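Local atomic coordinates of NtrC family transcriptional regulator (Clostridium acetobutylicum ATCC 824, PDB entry 2Q5C), a protein that probably acts as a sigma-54-type transcriptional activator that binds DNA and ATP, seen here as its N-terminal PrpR-type domain. Residues 84-89 with 162-167; 96-101 with 144-149; 103-108 with 122-127; 130-135 with 153-158. All coordinates share one frame; numbering follows the deposited sequence.

Contact 1 (84-89 with 162-167)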
loop_
_atom_site.group_PDB
_atom_site.type_symbol
_atom_site.label_atom_id
_atom_site.label_comp_id
_atom_site.label_asym_id
_atom_site.label_seq_id
_atom_site.Cartn_x
_atom_site.Cartn_y
_atom_site.Cartn_z
ATOM N N MET A 84 10.257 8.783 -0.440
ATOM C CA MET A 84 10.912 10.008 -0.845
ATOM C C MET A 84 10.228 10.596 -2.051
ATOM O O MET A 84 9.993 11.802 -2.071
ATOM C CB MET A 84 12.392 9.757 -1.119
ATOM C CG MET A 84 13.144 9.250 0.083
ATOM S SD MET A 84 13.043 10.337 1.535
ATOM C CE MET A 84 14.244 11.614 1.098
ATOM N N ARG A 85 9.893 9.773 -3.053
ATOM C CA ARG A 85 9.177 10.300 -4.244
ATOM C C ARG A 85 7.907 11.049 -3.823
ATOM O O ARG A 85 7.612 12.134 -4.349
ATOM C CB ARG A 85 8.731 9.161 -5.159
ATOM C CG ARG A 85 9.801 8.528 -6.031
ATOM C CD ARG A 85 9.211 7.304 -6.705
ATOM N NE ARG A 85 9.951 6.936 -7.911
ATOM C CZ ARG A 85 9.817 5.776 -8.551
ATOM N NH1 ARG A 85 8.984 4.867 -8.115
ATOM N NH2 ARG A 85 10.560 5.535 -9.638
ATOM N N ALA A 86 7.169 10.492 -2.866
ATOM C CA ALA A 86 5.927 11.120 -2.440
ATOM C C ALA A 86 6.193 12.421 -1.707
ATOM O O ALA A 86 5.481 13.410 -1.957
ATOM C CB ALA A 86 5.096 10.179 -1.593
ATOM N N VAL A 87 7.181 12.450 -0.831
ATOM C CA VAL A 87 7.487 13.690 -0.106
ATOM C C VAL A 87 7.947 14.757 -1.098
ATOM O O VAL A 87 7.552 15.938 -1.019
ATOM C CB VAL A 87 8.528 13.433 0.953
ATOM C CG1 VAL A 87 9.021 14.786 1.555
ATOM C CG2 VAL A 87 7.959 12.516 2.034
ATOM N N TYR A 88 8.810 14.387 -2.018
ATOM C CA TYR A 88 9.253 15.303 -3.045
ATOM C C TYR A 88 8.076 15.914 -3.808
ATOM O O TYR A 88 8.043 17.129 -4.027
ATOM C CB TYR A 88 10.218 14.544 -3.973
ATOM C CG TYR A 88 10.563 15.264 -5.215
ATOM C CD1 TYR A 88 11.430 16.341 -5.177
ATOM C CD2 TYR A 88 10.030 14.873 -6.438
ATOM C CE1 TYR A 88 11.759 17.039 -6.334
ATOM C CE2 TYR A 88 10.379 15.558 -7.616
ATOM C CZ TYR A 88 11.241 16.627 -7.536
ATOM O OH TYR A 88 11.576 17.339 -8.660
ATOM N N ASN A 89 7.098 15.110 -4.196
ATOM C CA ASN A 89 5.937 15.614 -4.906
ATOM C C ASN A 89 5.077 16.498 -4.017
ATOM O O ASN A 89 4.556 17.526 -4.482
ATOM C CB ASN A 89 5.083 14.459 -5.388
ATOM C CG ASN A 89 5.660 13.760 -6.590
ATOM O OD1 ASN A 89 6.296 14.378 -7.437
ATOM N ND2 ASN A 89 5.372 12.472 -6.705
ATOM N N TYR A 162 -4.516 18.513 1.866
ATOM C CA TYR A 162 -3.890 17.969 0.656
ATOM C C TYR A 162 -3.359 16.575 0.989
ATOM O O TYR A 162 -2.850 16.349 2.075
ATOM C CB TYR A 162 -2.727 18.835 0.220
ATOM C CG TYR A 162 -3.080 20.219 -0.265
ATOM C CD1 TYR A 162 -3.820 20.401 -1.418
ATOM C CD2 TYR A 162 -2.637 21.332 0.426
ATOM C CE1 TYR A 162 -4.118 21.666 -1.875
ATOM C CE2 TYR A 162 -2.935 22.609 -0.024
ATOM C CZ TYR A 162 -3.681 22.753 -1.169
ATOM O OH TYR A 162 -3.986 24.005 -1.664
ATOM N N GLY A 163 -3.472 15.680 0.020
ATOM C CA GLY A 163 -3.033 14.278 0.191
ATOM C C GLY A 163 -2.127 13.881 -0.947
ATOM O O GLY A 163 -2.421 14.137 -2.124
ATOM N N GLU A 164 -0.999 13.278 -0.609
ATOM C CA GLU A 164 -0.104 12.786 -1.630
ATOM C C GLU A 164 0.181 11.309 -1.296
ATOM O O GLU A 164 0.757 10.981 -0.244
ATOM C CB GLU A 164 1.199 13.557 -1.606
ATOM C CG GLU A 164 2.181 13.067 -2.678
ATOM C CD GLU A 164 1.861 13.590 -4.072
ATOM O OE1 GLU A 164 1.283 14.704 -4.197
ATOM O OE2 GLU A 164 2.189 12.893 -5.057
ATOM N N THR A 165 -0.262 10.427 -2.195
ATOM C CA THR A 165 -0.187 8.988 -1.951
ATOM C C THR A 165 1.185 8.436 -2.243
ATOM O O THR A 165 1.797 8.780 -3.249
ATOM C CB THR A 165 -1.241 8.260 -2.809
ATOM O OG1 THR A 165 -2.524 8.827 -2.549
ATOM C CG2 THR A 165 -1.314 6.817 -2.462
ATOM N N ILE A 166 1.658 7.556 -1.361
ATOM C CA ILE A 166 2.919 6.856 -1.598
ATOM C C ILE A 166 2.601 5.693 -2.503
ATOM O O ILE A 166 1.780 4.845 -2.124
ATOM C CB ILE A 166 3.514 6.339 -0.294
ATOM C CG1 ILE A 166 3.808 7.505 0.654
ATOM C CG2 ILE A 166 4.830 5.588 -0.546
ATOM C CD1 ILE A 166 4.114 7.034 2.060
ATOM N N ASN A 167 3.257 5.663 -3.660
ATOM C CA ASN A 167 2.967 4.648 -4.685
ATOM C C ASN A 167 3.975 3.522 -4.642
ATOM O O ASN A 167 4.900 3.531 -3.861
ATOM C CB ASN A 167 2.932 5.315 -6.064
ATOM C CG ASN A 167 1.765 6.305 -6.195
ATOM O OD1 ASN A 167 0.642 6.028 -5.739
ATOM N ND2 ASN A 167 2.046 7.484 -6.762
HETATM O O HOH W 1 6.896 4.964 -6.066
#

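Contact 2 (96-101 with 144-149)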
loop_
_atom_site.group_PDB
_atom_site.type_symbol
_atom_site.label_atom_id
_atom_site.label_comp_id
_atom_site.label_asym_id
_atom_site.label_seq_id
_atom_site.Cartn_x
_atom_site.Cartn_y
_atom_site.Cartn_z
ATOM N N GLU A 96 5.667 21.856 5.256
ATOM C CA GLU A 96 5.348 21.168 6.505
ATOM C C GLU A 96 4.322 20.076 6.242
ATOM O O GLU A 96 3.235 20.341 5.789
ATOM C CB GLU A 96 4.879 22.121 7.622
ATOM C CG GLU A 96 4.460 21.315 8.858
ATOM C CD GLU A 96 4.337 22.109 10.166
ATOM O OE1 GLU A 96 3.889 23.280 10.135
ATOM O OE2 GLU A 96 4.686 21.530 11.228
ATOM N N LEU A 97 4.717 18.836 6.526
ATOM C CA LEU A 97 3.911 17.679 6.130
ATOM C C LEU A 97 3.698 16.723 7.280
ATOM O O LEU A 97 4.529 16.649 8.174
ATOM C CB LEU A 97 4.661 16.897 5.026
ATOM C CG LEU A 97 5.444 17.658 3.955
ATOM C CD1 LEU A 97 6.214 16.699 3.057
ATOM C CD2 LEU A 97 4.509 18.492 3.125
ATOM N N ALA A 98 2.611 15.960 7.216
ATOM C CA ALA A 98 2.431 14.801 8.096
ATOM C C ALA A 98 2.743 13.563 7.281
ATOM O O ALA A 98 2.183 13.402 6.201
ATOM C CB ALA A 98 1.002 14.710 8.616
ATOM N N LEU A 99 3.618 12.715 7.799
ATOM C CA LEU A 99 3.888 11.428 7.154
ATOM C C LEU A 99 3.244 10.379 8.028
ATOM O O LEU A 99 3.602 10.241 9.208
ATOM C CB LEU A 99 5.394 11.229 7.090
ATOM C CG LEU A 99 5.882 9.906 6.485
ATOM C CD1 LEU A 99 5.448 9.782 5.036
ATOM C CD2 LEU A 99 7.389 9.916 6.605
ATOM N N ILE A 100 2.294 9.636 7.459
ATOM C CA ILE A 100 1.524 8.681 8.240
ATOM C C ILE A 100 1.896 7.275 7.800
ATOM O O ILE A 100 1.773 6.931 6.614
ATOM C CB ILE A 100 -0.002 8.927 8.140
ATOM C CG1 ILE A 100 -0.326 10.336 8.687
ATOM C CG2 ILE A 100 -0.787 7.825 8.891
ATOM C CD1 ILE A 100 -1.772 10.727 8.676
ATOM N N ALA A 101 2.386 6.480 8.736
ATOM C CA ALA A 101 2.803 5.117 8.397
ATOM C C ALA A 101 2.063 4.091 9.233
ATOM O O ALA A 101 1.641 4.374 10.349
ATOM C CB ALA A 101 4.278 4.952 8.597
ATOM N N LYS A 144 -1.344 20.850 6.866
ATOM C CA LYS A 144 -2.297 20.862 5.775
ATOM C C LYS A 144 -2.026 19.821 4.680
ATOM O O LYS A 144 -2.787 19.730 3.730
ATOM C CB LYS A 144 -2.335 22.256 5.143
ATOM C CG LYS A 144 -2.599 23.353 6.192
ATOM C CD LYS A 144 -2.893 24.680 5.566
ATOM C CE LYS A 144 -3.240 25.706 6.640
ATOM N NZ LYS A 144 -2.195 25.733 7.719
ATOM N N ILE A 145 -0.943 19.053 4.852
ATOM C CA ILE A 145 -0.475 18.134 3.796
ATOM C C ILE A 145 -0.186 16.791 4.454
ATOM O O ILE A 145 0.540 16.726 5.424
ATOM C CB ILE A 145 0.813 18.653 3.158
ATOM C CG1 ILE A 145 0.669 20.107 2.651
ATOM C CG2 ILE A 145 1.234 17.742 1.981
ATOM C CD1 ILE A 145 1.972 20.809 2.421
ATOM N N VAL A 146 -0.765 15.736 3.885
ATOM C CA VAL A 146 -0.571 14.379 4.410
ATOM C C VAL A 146 0.030 13.474 3.318
ATOM O O VAL A 146 -0.490 13.439 2.195
ATOM C CB VAL A 146 -1.916 13.774 4.840
ATOM C CG1 VAL A 146 -1.777 12.290 5.196
ATOM C CG2 VAL A 146 -2.472 14.534 6.023
ATOM N N VAL A 147 1.098 12.752 3.674
ATOM C CA VAL A 147 1.773 11.779 2.764
ATOM C C VAL A 147 1.568 10.420 3.409
ATOM O O VAL A 147 1.979 10.204 4.547
ATOM C CB VAL A 147 3.250 12.087 2.673
ATOM C CG1 VAL A 147 3.974 11.061 1.779
ATOM C CG2 VAL A 147 3.460 13.462 2.118
ATOM N N SER A 148 0.894 9.518 2.696
ATOM C CA SER A 148 0.592 8.214 3.262
ATOM C C SER A 148 0.069 7.307 2.172
ATOM O O SER A 148 0.087 7.643 0.983
ATOM C CB SER A 148 -0.479 8.348 4.371
ATOM O OG SER A 148 -0.569 7.186 5.207
ATOM N N GLY A 149 -0.427 6.150 2.589
ATOM C CA GLY A 149 -1.162 5.291 1.661
ATOM C C GLY A 149 -2.522 5.850 1.277
ATOM O O GLY A 149 -3.044 6.798 1.896
HETATM O O HOH W 2 1.186 22.136 6.328
#

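Contact 3 (103-108 with 122-127)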
loop_
_atom_site.group_PDB
_atom_site.type_symbol
_atom_site.label_atom_id
_atom_site.label_comp_id
_atom_site.label_asym_id
_atom_site.label_seq_id
_atom_site.Cartn_x
_atom_site.Cartn_y
_atom_site.Cartn_z
ATOM N N LYS A 103 2.075 1.086 11.576
ATOM C CA LYS A 103 2.883 0.415 12.623
ATOM C C LYS A 103 4.295 0.953 12.853
ATOM O O LYS A 103 4.649 1.271 13.996
ATOM C CB LYS A 103 2.852 -1.124 12.481
ATOM C CG LYS A 103 1.467 -1.685 12.694
ATOM C CD LYS A 103 1.399 -3.215 12.706
ATOM C CE LYS A 103 -0.019 -3.679 12.990
ATOM N NZ LYS A 103 -0.210 -5.178 12.962
ATOM N N HIS A 104 5.083 1.064 11.788
ATOM C CA HIS A 104 6.496 1.412 11.894
ATOM C C HIS A 104 6.916 2.359 10.757
ATOM O O HIS A 104 6.392 2.280 9.636
ATOM C CB HIS A 104 7.373 0.138 11.868
ATOM C CG HIS A 104 7.048 -0.857 12.946
ATOM N ND1 HIS A 104 7.237 -0.596 14.289
ATOM C CD2 HIS A 104 6.561 -2.122 12.878
ATOM C CE1 HIS A 104 6.872 -1.651 15.000
ATOM N NE2 HIS A 104 6.458 -2.591 14.167
ATOM N N SER A 105 7.880 3.227 11.045
ATOM C CA SER A 105 8.498 4.065 10.018
ATOM C C SER A 105 9.147 3.221 8.923
ATOM O O SER A 105 9.714 2.164 9.205
ATOM C CB SER A 105 9.593 4.929 10.644
ATOM O OG SER A 105 9.100 5.599 11.794
ATOM N N ILE A 106 9.059 3.702 7.688
ATOM C CA ILE A 106 9.784 3.098 6.563
ATOM C C ILE A 106 11.147 3.785 6.369
ATOM O O ILE A 106 12.188 3.139 6.173
ATOM C CB ILE A 106 8.949 3.167 5.253
ATOM C CG1 ILE A 106 7.709 2.274 5.350
ATOM C CG2 ILE A 106 9.768 2.739 4.063
ATOM C CD1 ILE A 106 6.432 3.000 5.764
ATOM N N VAL A 107 11.114 5.109 6.384
ATOM C CA VAL A 107 12.318 5.906 6.250
ATOM C C VAL A 107 12.433 6.720 7.545
ATOM O O VAL A 107 11.420 7.066 8.158
ATOM C CB VAL A 107 12.270 6.789 4.953
ATOM C CG1 VAL A 107 11.049 7.645 4.954
ATOM C CG2 VAL A 107 13.536 7.606 4.791
ATOM N N ASP A 108 13.657 7.003 7.982
ATOM C CA ASP A 108 13.841 7.895 9.118
ATOM C C ASP A 108 13.375 9.316 8.742
ATOM O O ASP A 108 13.854 9.896 7.754
ATOM C CB ASP A 108 15.310 7.842 9.536
ATOM C CG ASP A 108 15.599 8.673 10.745
ATOM O OD1 ASP A 108 15.582 9.912 10.635
ATOM O OD2 ASP A 108 15.856 8.084 11.822
ATOM N N GLU A 122 5.696 12.822 12.064
ATOM C CA GLU A 122 5.359 11.431 11.780
ATOM C C GLU A 122 4.250 10.966 12.712
ATOM O O GLU A 122 4.268 11.250 13.925
ATOM C CB GLU A 122 6.616 10.593 11.959
ATOM C CG GLU A 122 6.404 9.096 11.738
ATOM C CD GLU A 122 7.653 8.312 12.057
ATOM O OE1 GLU A 122 8.624 8.393 11.268
ATOM O OE2 GLU A 122 7.685 7.641 13.110
ATOM N N PHE A 123 3.275 10.269 12.141
ATOM C CA PHE A 123 2.176 9.679 12.893
ATOM C C PHE A 123 2.105 8.216 12.519
ATOM O O PHE A 123 2.234 7.876 11.344
ATOM C CB PHE A 123 0.841 10.332 12.526
ATOM C CG PHE A 123 0.781 11.838 12.756
ATOM C CD1 PHE A 123 0.105 12.358 13.854
ATOM C CD2 PHE A 123 1.371 12.720 11.855
ATOM C CE1 PHE A 123 0.022 13.755 14.047
ATOM C CE2 PHE A 123 1.301 14.112 12.049
ATOM C CZ PHE A 123 0.627 14.624 13.151
ATOM N N LEU A 124 1.918 7.353 13.504
ATOM C CA LEU A 124 1.781 5.907 13.262
ATOM C C LEU A 124 0.363 5.437 13.558
ATOM O O LEU A 124 -0.280 5.948 14.475
ATOM C CB LEU A 124 2.793 5.118 14.097
ATOM C CG LEU A 124 4.281 5.405 13.865
ATOM C CD1 LEU A 124 5.156 4.574 14.786
ATOM C CD2 LEU A 124 4.682 5.183 12.394
ATOM N N PHE A 125 -0.153 4.486 12.781
ATOM C CA PHE A 125 -1.464 3.892 13.040
ATOM C C PHE A 125 -1.330 2.380 12.952
ATOM O O PHE A 125 -0.435 1.873 12.270
ATOM C CB PHE A 125 -2.585 4.445 12.143
ATOM C CG PHE A 125 -2.580 3.921 10.712
ATOM C CD1 PHE A 125 -3.530 2.994 10.279
ATOM C CD2 PHE A 125 -1.644 4.385 9.793
ATOM C CE1 PHE A 125 -3.535 2.528 8.957
ATOM C CE2 PHE A 125 -1.637 3.900 8.456
ATOM C CZ PHE A 125 -2.570 2.982 8.048
ATOM N N SER A 126 -2.181 1.674 13.691
ATOM C CA SER A 126 -2.118 0.212 13.746
ATOM C C SER A 126 -3.389 -0.477 13.309
ATOM O O SER A 126 -3.419 -1.715 13.227
ATOM C CB SER A 126 -1.745 -0.261 15.157
ATOM O OG SER A 126 -0.369 -0.016 15.393
ATOM N N SER A 127 -4.436 0.295 13.034
ATOM C CA SER A 127 -5.707 -0.271 12.606
ATOM C C SER A 127 -6.491 0.717 11.769
ATOM O O SER A 127 -6.338 1.938 11.914
ATOM C CB SER A 127 -6.539 -0.703 13.819
ATOM O OG SER A 127 -6.988 0.431 14.533
#

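Contact 4 (130-135 with 153-158)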
loop_
_atom_site.group_PDB
_atom_site.type_symbol
_atom_site.label_atom_id
_atom_site.label_comp_id
_atom_site.label_asym_id
_atom_site.label_seq_id
_atom_site.Cartn_x
_atom_site.Cartn_y
_atom_site.Cartn_z
ATOM N N GLU A 130 -8.450 3.703 13.327
ATOM C CA GLU A 130 -7.711 4.853 13.859
ATOM C C GLU A 130 -7.619 5.983 12.841
ATOM O O GLU A 130 -7.246 7.119 13.189
ATOM C CB GLU A 130 -6.314 4.441 14.291
ATOM C CG GLU A 130 -6.336 3.601 15.567
ATOM C CD GLU A 130 -5.014 2.980 15.931
ATOM O OE1 GLU A 130 -3.992 3.246 15.271
ATOM O OE2 GLU A 130 -4.992 2.189 16.905
ATOM N N ILE A 131 -7.923 5.693 11.587
ATOM C CA ILE A 131 -7.589 6.638 10.499
ATOM C C ILE A 131 -8.286 7.988 10.598
ATOM O O ILE A 131 -7.631 9.034 10.528
ATOM C CB ILE A 131 -7.746 5.997 9.101
ATOM C CG1 ILE A 131 -6.690 4.902 8.940
ATOM C CG2 ILE A 131 -7.606 7.074 7.981
ATOM C CD1 ILE A 131 -6.872 3.991 7.691
ATOM N N THR A 132 -9.593 7.988 10.814
ATOM C CA THR A 132 -10.343 9.251 10.847
ATOM C C THR A 132 -9.844 10.115 11.997
ATOM O O THR A 132 -9.662 11.329 11.835
ATOM C CB THR A 132 -11.849 9.030 10.954
ATOM O OG1 THR A 132 -12.115 8.187 12.080
ATOM C CG2 THR A 132 -12.376 8.368 9.682
ATOM N N THR A 133 -9.573 9.499 13.140
ATOM C CA THR A 133 -9.095 10.247 14.320
ATOM C C THR A 133 -7.704 10.810 14.076
ATOM O O THR A 133 -7.387 11.945 14.444
ATOM C CB THR A 133 -9.068 9.336 15.573
ATOM O OG1 THR A 133 -10.387 8.855 15.813
ATOM C CG2 THR A 133 -8.545 10.079 16.810
ATOM N N LEU A 134 -6.842 10.011 13.467
ATOM C CA LEU A 134 -5.515 10.455 13.159
ATOM C C LEU A 134 -5.489 11.653 12.221
ATOM O O LEU A 134 -4.669 12.562 12.406
ATOM C CB LEU A 134 -4.736 9.280 12.573
ATOM C CG LEU A 134 -3.241 9.493 12.588
ATOM C CD1 LEU A 134 -2.749 9.781 14.020
ATOM C CD2 LEU A 134 -2.570 8.236 12.036
ATOM N N ILE A 135 -6.353 11.662 11.217
ATOM C CA ILE A 135 -6.493 12.807 10.293
ATOM C C ILE A 135 -6.946 14.050 11.070
ATOM O O ILE A 135 -6.386 15.135 10.896
ATOM C CB ILE A 135 -7.388 12.475 9.060
ATOM C CG1 ILE A 135 -6.660 11.439 8.161
ATOM C CG2 ILE A 135 -7.766 13.723 8.255
ATOM C CD1 ILE A 135 -5.268 11.887 7.682
ATOM N N THR A 153 -4.727 9.002 2.601
ATOM C CA THR A 153 -4.760 10.280 1.878
ATOM C C THR A 153 -6.161 10.619 1.453
ATOM O O THR A 153 -6.516 11.812 1.418
ATOM C CB THR A 153 -3.753 10.351 0.700
ATOM O OG1 THR A 153 -4.022 9.287 -0.217
ATOM C CG2 THR A 153 -2.322 10.220 1.226
ATOM N N ASP A 154 -6.977 9.609 1.141
ATOM C CA ASP A 154 -8.392 9.858 0.829
ATOM C C ASP A 154 -9.098 10.499 2.015
ATOM O O ASP A 154 -9.876 11.453 1.827
ATOM C CB ASP A 154 -9.129 8.593 0.387
ATOM C CG ASP A 154 -8.859 8.222 -1.054
ATOM O OD1 ASP A 154 -8.383 9.074 -1.833
ATOM O OD2 ASP A 154 -9.181 7.058 -1.419
ATOM N N GLU A 155 -8.834 10.025 3.228
ATOM C CA GLU A 155 -9.435 10.634 4.422
ATOM C C GLU A 155 -8.917 12.073 4.638
ATOM O O GLU A 155 -9.672 12.970 5.066
ATOM C CB GLU A 155 -9.191 9.760 5.669
ATOM C CG GLU A 155 -9.875 10.262 6.974
ATOM C CD GLU A 155 -11.399 10.390 6.905
ATOM O OE1 GLU A 155 -12.044 9.681 6.101
ATOM O OE2 GLU A 155 -11.944 11.190 7.703
ATOM N N ALA A 156 -7.628 12.304 4.364
ATOM C CA ALA A 156 -7.043 13.648 4.442
ATOM C C ALA A 156 -7.819 14.605 3.575
ATOM O O ALA A 156 -8.202 15.707 4.027
ATOM C CB ALA A 156 -5.557 13.622 3.991
ATOM N N ILE A 157 -8.034 14.215 2.332
ATOM C CA ILE A 157 -8.721 15.051 1.362
ATOM C C ILE A 157 -10.189 15.258 1.794
ATOM O O ILE A 157 -10.719 16.375 1.707
ATOM C CB ILE A 157 -8.578 14.467 -0.057
ATOM C CG1 ILE A 157 -7.113 14.577 -0.501
ATOM C CG2 ILE A 157 -9.492 15.216 -1.053
ATOM C CD1 ILE A 157 -6.730 13.607 -1.647
ATOM N N LYS A 158 -10.809 14.222 2.341
ATOM C CA LYS A 158 -12.188 14.352 2.846
ATOM C C LYS A 158 -12.273 15.416 3.947
ATOM O O LYS A 158 -13.270 16.167 4.018
ATOM C CB LYS A 158 -12.699 13.011 3.367
ATOM C CG LYS A 158 -14.164 13.043 3.844
ATOM C CD LYS A 158 -14.618 11.670 4.345
ATOM C CE LYS A 158 -16.045 11.735 4.872
ATOM N NZ LYS A 158 -16.399 10.494 5.610
#

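Contact 1 (84-89 with 162-167)
A86 and N89, one turn apart on helix 80-90, meet E164, T165 and I166 where this helix lies on a doubly wound parallel alpha/beta sheet with 162-165 as an outermost strand. The helix segment and the strand run roughly antiparallel, with N-to-C directions 150° apart and axes 8.1 Å apart. E164 makes up most of the strand's share of the contact, A86 most of the helix's. From E164 CB the chain continues anti to the backbone N, and this brings CG to the carbonyl oxygen of the helix, 3.4 Å from A86 O. A bend at chi2 (79°) then turns CD toward N89, whose CB lies 3.6 Å from it. Here the two side chains cross at about a right angle, amide and carboxylate planes 51° apart. At the tip the two oxygens part company. OE1 forms a salt bridge with R92 NH1, a group that also binds N89 O, so one arginine ties the end of the helix to the strand. OE2 packs against N89, 3.3 Å from its CB. Beyond the glutamate the contact turns apolar and buried: A86 CB rests 3.7 Å from I166 CG1, touches V147 of the adjacent strand and lies 3.9 Å from the backbone T165 O, whereas T165 CB is directed away from the helix and its OG1 is hydrogen-bonded to T153 OG1. At the I166-N167 end one water connects the two segments. R85 NH1 gives it a hydrogen bond at the in-plane edge of the guanidinium (2.9 Å), and the water donates a weak bond of 3.3 Å to N167 O.

Contact 2 (96-101 with 144-149)
L97 and I145 open the pairing of two neighbouring parallel strands, their branches crossing obliquely so that L97 CD2 lies 3.5 Å from I145 CD1. L99 and V147 follow on the same face of the sheet. L99 CG stands anti to the backbone N (chi1 178°), and CD1 reaches over to V147 CG1 at 3.8 Å. A98, I100 and V146 occupy the other face, where I100 CD1 comes against V146 CG1. Between the two faces the backbones are joined by nearly straight bonds: A98 N to I145 O (2.8 Å), V147 N to A98 O (2.8 Å) and I100 N to V147 O (3.0 Å). At the end of the strand a side chain takes over. S148 OG donates to I100 O at 2.7 Å, approaching from above the carbonyl plane by 42°, which satisfies a buried hydroxyl. At the other end a water links E96 O and K144 N. The strands 96-102 and 145-148 are the two inner strands of the sheet, between 119-125 and 162-165. Helix 80-90 covers the L97, I145 and V147 face through V87, A86 and A90, whereas V138, L134 and I135 of helix 131-140 cover A98, I100 and V146.

Contact 3 (103-108 with 122-127)
Beyond the C-terminal end of strand 96-102 in the doubly wound alpha/beta sheet, the loop 103-108 folds back along the outermost strand 119-125, and K103 N binds F125 O. This bond, 2.7 Å long with an N-H...O angle of 159°, carries the pairing of the two strands one step further; the donor nitrogen lies 21° off the carbonyl plane. K103 adopts a positive phi (65°), and the chain turns away from the strand line. The lysine side chain passes S126, with CG 3.7 Å from S126 OG, and runs on extended to a salt bridge between NZ and D63 OD2. D63 belongs to helix 59-66 of the lobe built on the other sheet, so this lysine links the two lobes of the chain. Further along, S105 and E122 meet through polar groups: OG gives a weak hydrogen bond of 2.9 Å to OE1, with the glutamate extended beyond CG. The loop ends at D108, the N-cap residue of helix 109-116; its OD1 accepts from E111 N. Between the lysine and serine bonds, L124 lies against the loop backbone: CD1 is 3.4 Å from K103 O, and CD2 is 4.0 Å from both H104 C and S105 N.

Contact 4 (130-135 with 153-158)
The carboxylate oxygen OE2 of E155 accepts a hydrogen bond from Q159 NE2 and lies 3.5 Å from T132 CG2. The same amide nitrogen also donates to T132 O, so Q159, one turn further along from E155, bridges the polar side of the two helices, where no direct hydrogen bond passes between the segments. E155 gets its carboxylate there by leaving the backbone with CG anti to N (chi1 -176°) and bending at chi2, which brings CD to 3.6 Å from T132 CG2. The aliphatic part of the same side chain packs on the isoleucines. E155 CB sits beside I131 CG2 at 3.9 Å, and CG presses on I135 CG1 at 3.6 Å. Helices 131-140 and 150-158 are successive connections of beta-alpha-beta crossovers in the parallel sheet, one leading into strand 145-148 and the other out of it. They lie side by side on one face of that sheet, their segment axes 9.5 Å apart and inclined by 53°. Toward the strands the side chains that meet are aliphatic. I135 CG2 lies 3.9 Å from A156 CA, and CD1, turned by a chi2 of -57°, lies 4.1 Å from A156 CB. Each of this pair rests on the sheet below as well, I135 on I100 and A156 on V146.

How the contacts relate
All four contacts belong to one half of the chain and to one parallel sheet with its helical cover. Contact 2 is its buried centre, held by regular backbone bonds and aliphatic side chains. Contacts 1 and 4 lie over opposite faces of it, with helix 80-90 on one and helices 131-140 and 150-158 on the other. Both combine an apolar inner part with a glutamate whose carbons pack inward and whose carboxylate is held from outside the segments, by R92 in contact 1 and Q159 in contact 4. T165 and T153 join these two directly through their hydroxyls. Contact 3 is the most exposed and polar, an edge where a loop meets the outermost strand.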